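PDB 5ERE: extracellular ligand-binding receptor from Desulfohalobium retbaense DSM 5692, which probably senses small molecules outside the cell, binding 2-oxo-4-methylpentanoic acid in its periplasmic-binding-protein region and cytosine in its Cache-type sensor region. Local coordinates for residues A[159-167]-A[185-196]. Sequence-based numbering, arbitrary orientation.
Sequences EYNPQQMDI and ISAGEAATIAKQ
In the second lobe of this leucine-binding-protein fold, the C-terminal end of strand 154-160, at Tyr160, is tied to the loop after the parallel strand 181-185, where Ser186 and Glu189 lie. Tyr160 OH donates a hydrogen bond to Glu189 OE2 (2.7 Å) on the anti lone pair and accepts one from Ser186 OG (2.8 Å), both partners lying at the ring edge. Ring and carboxylate planes are 63° apart. Glu189 reaches the phenol by bending at chi2 (-86°), and its OE2 also takes a weak bond from Ala187 N within the type I turn, Ala187 to Ala190, that leads into helix 190-199. Ile193 CD1 meets the ring obliquely, 3.5 Å from Tyr160 CZ. Beside it, the bent selenomethionine Met165 sets CE 3.7 Å from Ile193 CG1, while its SE touches Glu189 CB. Ile167 CD1 extends the apolar patch along the helix to Ile193 CA (3.8 Å). A phenylalanine at Tyr160 would probably deprive Ser186 OG of its acceptor and leave the Glu189 carboxylate freer to turn. Glu189 also packs on Phe14, a residue of the 2-oxo-4-methylpentanoic acid pocket, and strand 129-134 lies between the two strands, its Leu132 touching both Tyr160 and Ile193.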
loop_
_atom_site.group_PDB
_atom_site.type_symbol
_atom_site.label_atom_id
_atom_site.label_comp_id
_atom_site.label_asym_id
_atom_site.label_seq_id
_atom_site.Cartn_x
_atom_site.Cartn_y
_atom_site.Cartn_z
ATOM N N GLU A 159 17.971 -14.386 12.144
ATOM C CA GLU A 159 18.395 -14.626 10.771
ATOM C C GLU A 159 18.751 -16.096 10.549
ATOM O O GLU A 159 18.966 -16.840 11.508
ATOM C CB GLU A 159 19.586 -13.736 10.433
ATOM C CG GLU A 159 19.252 -12.240 10.459
ATOM C CD GLU A 159 20.468 -11.341 10.268
ATOM O OE1 GLU A 159 21.615 -11.840 10.388
ATOM O OE2 GLU A 159 20.266 -10.130 10.017
ATOM N N TYR A 160 18.803 -16.519 9.284
ATOM C CA TYR A 160 19.281 -17.856 8.939
ATOM C C TYR A 160 19.895 -17.906 7.544
ATOM O O TYR A 160 19.431 -17.229 6.607
ATOM C CB TYR A 160 18.153 -18.890 9.017
ATOM C CG TYR A 160 17.092 -18.686 7.953
ATOM C CD1 TYR A 160 16.083 -17.750 8.131
ATOM C CD2 TYR A 160 17.114 -19.419 6.770
ATOM C CE1 TYR A 160 15.120 -17.554 7.174
ATOM C CE2 TYR A 160 16.153 -19.222 5.783
ATOM C CZ TYR A 160 15.165 -18.279 5.986
ATOM O OH TYR A 160 14.201 -18.069 5.035
ATOM N N ASN A 161 20.917 -18.745 7.409
ATOM C CA ASN A 161 21.481 -19.086 6.122
ATOM C C ASN A 161 20.548 -20.029 5.358
ATOM O O ASN A 161 20.310 -21.152 5.814
ATOM C CB ASN A 161 22.846 -19.727 6.310
ATOM C CG ASN A 161 23.563 -19.934 4.995
ATOM O OD1 ASN A 161 23.310 -20.898 4.281
ATOM N ND2 ASN A 161 24.441 -19.006 4.654
ATOM N N PRO A 162 20.002 -19.585 4.200
ATOM C CA PRO A 162 19.033 -20.455 3.513
ATOM C C PRO A 162 19.657 -21.712 2.891
ATOM O O PRO A 162 18.949 -22.687 2.633
ATOM C CB PRO A 162 18.426 -19.533 2.439
ATOM C CG PRO A 162 19.454 -18.510 2.172
ATOM C CD PRO A 162 20.120 -18.273 3.538
ATOM N N GLN A 163 20.951 -21.702 2.620
ATOM C CA GLN A 163 21.587 -22.941 2.180
ATOM C C GLN A 163 21.743 -23.932 3.364
ATOM O O GLN A 163 21.438 -25.113 3.238
ATOM C CB GLN A 163 22.953 -22.654 1.545
ATOM C CG GLN A 163 22.889 -22.062 0.108
ATOM C CD GLN A 163 22.582 -20.567 0.095
ATOM O OE1 GLN A 163 21.702 -20.106 -0.636
ATOM N NE2 GLN A 163 23.320 -19.802 0.898
ATOM N N GLN A 164 22.200 -23.457 4.517
ATOM C CA GLN A 164 22.449 -24.368 5.647
ATOM C C GLN A 164 21.169 -24.883 6.332
ATOM O O GLN A 164 21.055 -26.069 6.608
ATOM C CB GLN A 164 23.358 -23.685 6.673
ATOM C CG GLN A 164 24.835 -23.707 6.290
ATOM C CD GLN A 164 25.401 -25.131 6.171
ATOM O OE1 GLN A 164 24.779 -26.106 6.610
ATOM N NE2 GLN A 164 26.594 -25.248 5.586
HETATM N N MSE A 165 20.211 -23.994 6.584
HETATM C CA MSE A 165 18.911 -24.340 7.203
HETATM C C MSE A 165 19.078 -24.904 8.620
HETATM O O MSE A 165 18.292 -25.747 9.080
HETATM C CB MSE A 165 18.143 -25.335 6.349
HETATM C CG MSE A 165 17.726 -24.739 4.976
HETATM SE SE MSE A 165 16.765 -23.042 5.213
HETATM C CE MSE A 165 15.100 -23.710 5.930
ATOM N N ASP A 166 20.087 -24.404 9.308
ATOM C CA ASP A 166 20.218 -24.679 10.725
ATOM C C ASP A 166 19.446 -23.624 11.509
ATOM O O ASP A 166 19.968 -22.541 11.739
ATOM C CB ASP A 166 21.676 -24.688 11.143
ATOM C CG ASP A 166 21.854 -25.187 12.563
ATOM O OD1 ASP A 166 20.842 -25.608 13.173
ATOM O OD2 ASP A 166 22.996 -25.168 13.060
ATOM N N ILE A 167 18.215 -23.945 11.914
ATOM C CA ILE A 167 17.319 -22.968 12.541
ATOM C C ILE A 167 16.807 -23.362 13.941
ATOM O O ILE A 167 15.980 -22.645 14.508
ATOM C CB ILE A 167 16.099 -22.711 11.655
ATOM C CG1 ILE A 167 15.406 -24.035 11.327
ATOM C CG2 ILE A 167 16.522 -21.992 10.365
ATOM C CD1 ILE A 167 14.034 -23.867 10.723
ATOM N N ILE A 185 10.833 -14.124 6.375
ATOM C CA ILE A 185 11.348 -13.529 5.142
ATOM C C ILE A 185 12.094 -14.657 4.403
ATOM O O ILE A 185 13.301 -14.847 4.514
ATOM C CB ILE A 185 12.238 -12.286 5.384
ATOM C CG1 ILE A 185 11.561 -11.290 6.342
ATOM C CG2 ILE A 185 12.525 -11.589 4.063
ATOM C CD1 ILE A 185 10.101 -10.921 5.986
ATOM N N SER A 186 11.299 -15.405 3.650
ATOM C CA SER A 186 11.661 -16.688 3.092
ATOM C C SER A 186 11.018 -16.889 1.720
ATOM O O SER A 186 9.904 -16.430 1.442
ATOM C CB SER A 186 11.201 -17.845 4.003
ATOM O OG SER A 186 11.492 -17.629 5.361
ATOM N N ALA A 187 11.711 -17.636 0.881
ATOM C CA ALA A 187 11.091 -18.204 -0.299
ATOM C C ALA A 187 10.650 -19.636 0.047
ATOM O O ALA A 187 10.058 -19.860 1.111
ATOM C CB ALA A 187 12.065 -18.150 -1.499
ATOM N N GLY A 188 10.920 -20.604 -0.819
ATOM C CA GLY A 188 10.342 -21.940 -0.655
ATOM C C GLY A 188 10.774 -22.674 0.624
ATOM O O GLY A 188 10.067 -23.575 1.073
ATOM N N GLU A 189 11.922 -22.293 1.191
ATOM C CA GLU A 189 12.486 -22.957 2.370
ATOM C C GLU A 189 11.554 -22.773 3.583
ATOM O O GLU A 189 11.717 -23.425 4.619
ATOM C CB GLU A 189 13.914 -22.428 2.704
ATOM C CG GLU A 189 13.994 -20.987 3.240
ATOM C CD GLU A 189 14.046 -19.932 2.120
ATOM O OE1 GLU A 189 13.794 -20.307 0.981
ATOM O OE2 GLU A 189 14.378 -18.756 2.404
ATOM N N ALA A 190 10.590 -21.873 3.447
ATOM C CA ALA A 190 9.575 -21.668 4.458
ATOM C C ALA A 190 8.781 -22.922 4.779
ATOM O O ALA A 190 8.245 -23.002 5.856
ATOM C CB ALA A 190 8.622 -20.563 4.043
ATOM N N ALA A 191 8.678 -23.879 3.866
ATOM C CA ALA A 191 7.950 -25.115 4.172
ATOM C C ALA A 191 8.674 -25.947 5.254
ATOM O O ALA A 191 8.041 -26.626 6.055
ATOM C CB ALA A 191 7.753 -25.945 2.926
ATOM N N THR A 192 9.997 -25.878 5.267
ATOM C CA THR A 192 10.800 -26.535 6.290
ATOM C C THR A 192 10.783 -25.753 7.601
ATOM O O THR A 192 10.638 -26.332 8.700
ATOM C CB THR A 192 12.247 -26.714 5.810
ATOM O OG1 THR A 192 12.249 -27.645 4.726
ATOM C CG2 THR A 192 13.176 -27.240 6.933
ATOM N N ILE A 193 10.933 -24.438 7.489
ATOM C CA ILE A 193 10.840 -23.573 8.657
ATOM C C ILE A 193 9.497 -23.814 9.358
ATOM O O ILE A 193 9.469 -24.051 10.557
ATOM C CB ILE A 193 11.014 -22.088 8.277
ATOM C CG1 ILE A 193 12.421 -21.849 7.733
ATOM C CG2 ILE A 193 10.826 -21.193 9.480
ATOM C CD1 ILE A 193 12.624 -20.448 7.053
ATOM N N ALA A 194 8.406 -23.790 8.595
ATOM C CA ALA A 194 7.062 -24.044 9.124
ATOM C C ALA A 194 6.963 -25.378 9.879
ATOM O O ALA A 194 6.372 -25.437 10.952
ATOM C CB ALA A 194 6.043 -24.032 7.996
ATOM N N LYS A 195 7.527 -26.432 9.297
ATOM C CA LYS A 195 7.451 -27.779 9.859
ATOM C C LYS A 195 8.095 -27.806 11.229
ATOM O O LYS A 195 7.468 -28.194 12.218
ATOM C CB LYS A 195 8.152 -28.787 8.948
ATOM C CG LYS A 195 7.642 -30.223 9.067
ATOM C CD LYS A 195 8.750 -31.261 8.949
ATOM C CE LYS A 195 8.200 -32.578 8.403
ATOM N NZ LYS A 195 9.198 -33.678 8.415
ATOM N N GLN A 196 9.357 -27.388 11.261
ATOM C CA GLN A 196 10.154 -27.432 12.465
ATOM C C GLN A 196 9.555 -26.538 13.544
ATOM O O GLN A 196 9.526 -26.914 14.718
ATOM C CB GLN A 196 11.590 -27.028 12.148
ATOM C CG GLN A 196 12.277 -27.990 11.180
ATOM C CD GLN A 196 13.773 -27.734 11.027
ATOM O OE1 GLN A 196 14.359 -26.925 11.744
ATOM N NE2 GLN A 196 14.397 -28.446 10.102
#